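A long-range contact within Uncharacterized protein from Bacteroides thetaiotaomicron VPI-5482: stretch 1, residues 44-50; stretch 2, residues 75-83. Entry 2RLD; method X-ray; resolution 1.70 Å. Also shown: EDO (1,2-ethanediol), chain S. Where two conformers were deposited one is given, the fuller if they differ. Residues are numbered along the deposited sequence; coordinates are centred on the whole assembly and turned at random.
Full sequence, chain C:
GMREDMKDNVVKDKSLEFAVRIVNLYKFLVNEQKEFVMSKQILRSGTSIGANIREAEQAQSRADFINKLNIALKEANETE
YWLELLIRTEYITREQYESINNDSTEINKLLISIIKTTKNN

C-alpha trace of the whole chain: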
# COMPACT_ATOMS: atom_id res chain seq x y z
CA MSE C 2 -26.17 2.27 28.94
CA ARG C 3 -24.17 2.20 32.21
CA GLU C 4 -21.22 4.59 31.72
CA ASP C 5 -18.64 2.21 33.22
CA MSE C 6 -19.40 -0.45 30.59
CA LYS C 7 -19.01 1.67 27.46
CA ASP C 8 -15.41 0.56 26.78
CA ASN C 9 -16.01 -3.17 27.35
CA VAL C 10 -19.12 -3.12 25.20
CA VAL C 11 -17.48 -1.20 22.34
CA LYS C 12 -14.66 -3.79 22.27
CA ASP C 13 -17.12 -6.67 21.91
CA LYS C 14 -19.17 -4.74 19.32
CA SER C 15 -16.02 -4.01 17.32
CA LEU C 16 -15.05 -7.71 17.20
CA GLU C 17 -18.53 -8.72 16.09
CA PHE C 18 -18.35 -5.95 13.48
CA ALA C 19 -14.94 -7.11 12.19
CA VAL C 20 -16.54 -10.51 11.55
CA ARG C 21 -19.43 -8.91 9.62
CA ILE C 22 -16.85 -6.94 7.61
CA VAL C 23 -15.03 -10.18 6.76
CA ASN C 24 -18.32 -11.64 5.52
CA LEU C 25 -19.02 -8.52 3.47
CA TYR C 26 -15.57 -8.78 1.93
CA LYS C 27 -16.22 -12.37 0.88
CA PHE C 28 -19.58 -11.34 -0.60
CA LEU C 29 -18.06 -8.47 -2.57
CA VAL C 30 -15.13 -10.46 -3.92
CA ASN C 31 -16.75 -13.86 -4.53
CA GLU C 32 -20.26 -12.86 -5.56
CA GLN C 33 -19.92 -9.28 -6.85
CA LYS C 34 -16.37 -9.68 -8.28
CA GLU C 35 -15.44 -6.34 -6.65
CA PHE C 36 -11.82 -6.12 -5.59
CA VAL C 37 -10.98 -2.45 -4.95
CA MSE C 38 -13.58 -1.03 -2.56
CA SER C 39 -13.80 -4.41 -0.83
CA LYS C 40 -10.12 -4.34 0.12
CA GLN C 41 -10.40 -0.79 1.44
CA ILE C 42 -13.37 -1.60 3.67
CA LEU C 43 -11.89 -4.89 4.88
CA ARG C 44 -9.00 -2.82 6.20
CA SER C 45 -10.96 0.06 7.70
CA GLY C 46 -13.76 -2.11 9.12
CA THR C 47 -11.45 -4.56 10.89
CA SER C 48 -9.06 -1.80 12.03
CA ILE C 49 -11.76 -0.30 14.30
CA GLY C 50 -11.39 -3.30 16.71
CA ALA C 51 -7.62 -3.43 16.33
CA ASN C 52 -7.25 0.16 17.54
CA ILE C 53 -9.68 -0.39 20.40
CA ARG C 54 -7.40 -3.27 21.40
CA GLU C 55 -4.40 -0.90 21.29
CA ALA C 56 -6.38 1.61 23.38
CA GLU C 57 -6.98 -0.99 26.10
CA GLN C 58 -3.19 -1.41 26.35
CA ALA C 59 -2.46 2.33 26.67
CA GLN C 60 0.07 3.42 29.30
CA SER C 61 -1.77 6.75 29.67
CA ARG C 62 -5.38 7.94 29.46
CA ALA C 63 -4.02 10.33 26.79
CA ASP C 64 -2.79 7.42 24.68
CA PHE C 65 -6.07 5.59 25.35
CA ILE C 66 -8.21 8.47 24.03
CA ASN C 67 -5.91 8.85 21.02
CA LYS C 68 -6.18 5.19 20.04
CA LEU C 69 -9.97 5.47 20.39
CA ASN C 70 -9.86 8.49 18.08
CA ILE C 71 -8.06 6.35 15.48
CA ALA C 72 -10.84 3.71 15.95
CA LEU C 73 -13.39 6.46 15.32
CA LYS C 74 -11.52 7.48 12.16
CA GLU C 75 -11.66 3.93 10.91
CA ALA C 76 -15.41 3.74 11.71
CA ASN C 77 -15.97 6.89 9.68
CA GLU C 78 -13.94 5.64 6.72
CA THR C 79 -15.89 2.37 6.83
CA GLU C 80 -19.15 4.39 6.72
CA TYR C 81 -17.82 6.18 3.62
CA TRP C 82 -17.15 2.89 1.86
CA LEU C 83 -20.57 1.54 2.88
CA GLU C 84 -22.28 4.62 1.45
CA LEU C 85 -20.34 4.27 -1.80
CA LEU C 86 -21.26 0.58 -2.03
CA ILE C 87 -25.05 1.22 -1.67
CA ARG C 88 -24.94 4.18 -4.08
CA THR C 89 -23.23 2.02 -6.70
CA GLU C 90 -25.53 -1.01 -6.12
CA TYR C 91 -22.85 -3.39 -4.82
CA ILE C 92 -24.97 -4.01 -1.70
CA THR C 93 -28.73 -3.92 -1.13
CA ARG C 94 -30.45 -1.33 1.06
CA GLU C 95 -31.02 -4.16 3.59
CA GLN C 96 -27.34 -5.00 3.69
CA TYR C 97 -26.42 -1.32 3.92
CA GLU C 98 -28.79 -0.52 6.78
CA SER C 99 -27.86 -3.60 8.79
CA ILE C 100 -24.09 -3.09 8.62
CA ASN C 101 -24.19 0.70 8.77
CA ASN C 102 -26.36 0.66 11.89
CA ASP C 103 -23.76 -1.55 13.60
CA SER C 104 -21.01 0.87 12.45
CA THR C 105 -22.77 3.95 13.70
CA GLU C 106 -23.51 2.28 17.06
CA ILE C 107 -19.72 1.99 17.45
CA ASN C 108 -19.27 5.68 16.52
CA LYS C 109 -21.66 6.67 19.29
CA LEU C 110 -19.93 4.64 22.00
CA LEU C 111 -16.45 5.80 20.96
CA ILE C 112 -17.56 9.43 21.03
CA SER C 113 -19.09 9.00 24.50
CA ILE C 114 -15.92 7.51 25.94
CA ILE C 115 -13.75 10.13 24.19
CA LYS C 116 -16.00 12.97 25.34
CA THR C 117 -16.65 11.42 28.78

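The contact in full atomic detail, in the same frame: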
# COMPACT_ATOMS: atom_id res chain seq x y z
N ARG C 44 -10.01 -3.46 5.36
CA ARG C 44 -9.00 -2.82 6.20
C ARG C 44 -9.61 -1.86 7.23
O ARG C 44 -9.33 -1.97 8.43
CB ARG C 44 -7.97 -2.09 5.34
CG ARG C 44 -6.83 -1.46 6.14
N SER C 45 -10.44 -0.93 6.78
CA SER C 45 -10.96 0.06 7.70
C SER C 45 -11.89 -0.59 8.71
O SER C 45 -11.78 -0.33 9.90
CB SER C 45 -11.63 1.24 6.96
OG SER C 45 -12.83 0.90 6.29
N GLY C 46 -12.73 -1.53 8.26
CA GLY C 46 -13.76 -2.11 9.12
C GLY C 46 -13.18 -3.00 10.21
O GLY C 46 -13.71 -3.06 11.31
N THR C 47 -12.10 -3.71 9.90
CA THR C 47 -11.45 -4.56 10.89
C THR C 47 -10.46 -3.80 11.76
O THR C 47 -10.15 -4.22 12.90
CB THR C 47 -10.72 -5.79 10.21
OG1 THR C 47 -9.71 -5.29 9.33
CG2 THR C 47 -11.74 -6.68 9.48
N SER C 48 -10.02 -2.63 11.29
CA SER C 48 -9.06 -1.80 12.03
C SER C 48 -9.71 -1.07 13.21
O SER C 48 -9.02 -0.65 14.14
CB SER C 48 -8.37 -0.80 11.11
OG SER C 48 -7.53 -1.45 10.16
N ILE C 49 -11.03 -0.88 13.16
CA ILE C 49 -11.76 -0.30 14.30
C ILE C 49 -11.42 -1.11 15.57
O ILE C 49 -10.86 -0.58 16.54
CB ILE C 49 -13.30 -0.29 14.07
CG1 ILE C 49 -13.66 0.44 12.77
CG2 ILE C 49 -14.07 0.34 15.25
CD1 ILE C 49 -15.14 0.27 12.38
N GLY C 50 -11.66 -2.43 15.53
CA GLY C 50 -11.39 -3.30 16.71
C GLY C 50 -9.92 -3.36 17.08
O GLY C 50 -9.58 -3.41 18.27
N GLU C 75 -11.46 5.16 11.69
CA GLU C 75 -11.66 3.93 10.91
C GLU C 75 -13.16 3.62 10.74
O GLU C 75 -13.61 3.21 9.67
CB GLU C 75 -10.90 2.77 11.56
CG GLU C 75 -9.37 2.91 11.58
CD GLU C 75 -8.70 2.82 10.20
OE1 GLU C 75 -9.38 2.77 9.16
OE2 GLU C 75 -7.45 2.78 10.19
N ALA C 76 -13.94 3.86 11.79
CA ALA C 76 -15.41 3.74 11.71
C ALA C 76 -15.99 4.69 10.66
O ALA C 76 -16.83 4.30 9.84
CB ALA C 76 -16.03 4.00 13.07
N ASN C 77 -15.50 5.92 10.65
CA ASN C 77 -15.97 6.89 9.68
C ASN C 77 -15.56 6.55 8.27
O ASN C 77 -16.39 6.67 7.35
CB ASN C 77 -15.53 8.29 10.05
CG ASN C 77 -16.48 8.92 11.00
OD1 ASN C 77 -17.53 9.41 10.58
ND2 ASN C 77 -16.16 8.88 12.29
N GLU C 78 -14.34 6.07 8.08
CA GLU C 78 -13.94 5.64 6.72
C GLU C 78 -14.80 4.47 6.24
O GLU C 78 -15.23 4.43 5.08
CB GLU C 78 -12.46 5.27 6.67
CG GLU C 78 -12.03 5.05 5.23
CD GLU C 78 -10.63 4.52 5.06
OE1 GLU C 78 -9.78 4.75 5.96
OE2 GLU C 78 -10.38 3.88 4.01
N THR C 79 -15.07 3.55 7.14
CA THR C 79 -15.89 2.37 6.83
C THR C 79 -17.28 2.84 6.37
O THR C 79 -17.83 2.31 5.42
CB THR C 79 -16.00 1.43 8.06
OG1 THR C 79 -14.70 0.96 8.45
CG2 THR C 79 -16.90 0.22 7.76
N GLU C 80 -17.83 3.82 7.07
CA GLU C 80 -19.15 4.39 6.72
C GLU C 80 -19.13 5.03 5.33
O GLU C 80 -20.10 4.93 4.58
CB GLU C 80 -19.59 5.34 7.85
CG GLU C 80 -20.03 4.50 9.07
CD GLU C 80 -19.68 5.08 10.43
OE1 GLU C 80 -19.37 6.29 10.51
OE2 GLU C 80 -19.72 4.30 11.42
N TYR C 81 -18.02 5.65 4.98
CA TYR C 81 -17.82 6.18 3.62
C TYR C 81 -17.91 5.06 2.61
O TYR C 81 -18.67 5.14 1.64
CB TYR C 81 -16.45 6.87 3.52
CG TYR C 81 -16.01 7.23 2.09
CD1 TYR C 81 -16.47 8.37 1.46
CD2 TYR C 81 -15.12 6.43 1.41
CE1 TYR C 81 -16.05 8.69 0.15
CE2 TYR C 81 -14.71 6.71 0.10
CZ TYR C 81 -15.19 7.84 -0.52
OH TYR C 81 -14.74 8.13 -1.79
N TRP C 82 -17.14 4.00 2.84
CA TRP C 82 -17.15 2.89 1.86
C TRP C 82 -18.53 2.25 1.78
O TRP C 82 -19.00 1.93 0.68
CB TRP C 82 -16.06 1.82 2.16
CG TRP C 82 -14.66 2.34 1.99
CD1 TRP C 82 -13.72 2.56 2.97
CD2 TRP C 82 -14.06 2.76 0.76
NE1 TRP C 82 -12.57 3.08 2.40
CE2 TRP C 82 -12.76 3.22 1.05
CE3 TRP C 82 -14.52 2.80 -0.58
CZ2 TRP C 82 -11.91 3.71 0.08
CZ3 TRP C 82 -13.65 3.25 -1.55
CH2 TRP C 82 -12.36 3.71 -1.21
N LEU C 83 -19.23 2.13 2.91
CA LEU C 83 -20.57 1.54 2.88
C LEU C 83 -21.52 2.40 2.03
O LEU C 83 -22.35 1.91 1.27
CB LEU C 83 -21.12 1.39 4.29
CG LEU C 83 -20.50 0.28 5.13
CD1 LEU C 83 -20.98 0.38 6.58
CD2 LEU C 83 -20.78 -1.15 4.53
C1 EDO S . -5.57 -4.17 11.86
O1 EDO S . -5.85 -2.76 11.88
C2 EDO S . -6.80 -4.94 11.40
O2 EDO S . -7.18 -4.56 10.06

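This is a close, nearly antiparallel packing of two helices, centred on Ser-45, which fits among residues of the second helix, and joined by one hydrogen bond between side chains. The helix axes approach to 7.9 Å, and their N-to-C directions differ by 153°. The backbones come closest at Ser-45 and Glu-75, whose CA atoms lie 5.1 Å apart. The CA atoms of Gly-46 and Thr-79 are 5.5 Å apart.

Ser-45 is the centre of the contact. Its side chain sits as a knob among Glu-75, Glu-78, Thr-79 and Trp-82. Ser-45 OG donates a hydrogen bond to Thr-79 OG1 at 2.9 Å. Thr-79 OG1 in turn donates to Glu-75 O within its own helix, at 2.8 Å. The threonine hydroxyl thus relays the bond from Ser-45 to the backbone one turn back. Gly-46 N is also near, 3.2 Å from Thr-79 OG1, but the angle is too poor for a hydrogen bond.

Trp-82 meets Ser-45 with its ring edge, Trp-82 CD1 lying 3.8 Å from Ser-45 OG. The indole is held from its own helix: Trp-82 NE1 donates to Glu-78 OE2 at 2.8 Å, with a nearly straight angle of 170°.

Ile-49 supplies the apolar part. Ile-49 CD1 lies 3.5 Å from Ala-76 CA and 3.9 Å from Ala-76 CB. Ile-49 CG1 packs 3.8 Å from Glu-75 CB.

The CA-to-CB bond of Glu-75 points toward the first helix, and its carboxylate reaches Ser-45 and Ser-48. Glu-75 OE1 is 3.5 Å from Ser-45 CA, and Glu-75 CD is 3.7 Å from Ser-48 CB. The hydroxyl of Ser-48 bonds within its own helix and to the ethanediol: Ser-48 OG donates to Arg-44 O at 2.6 Å and accepts from O1 of the ethanediol at 2.7 Å.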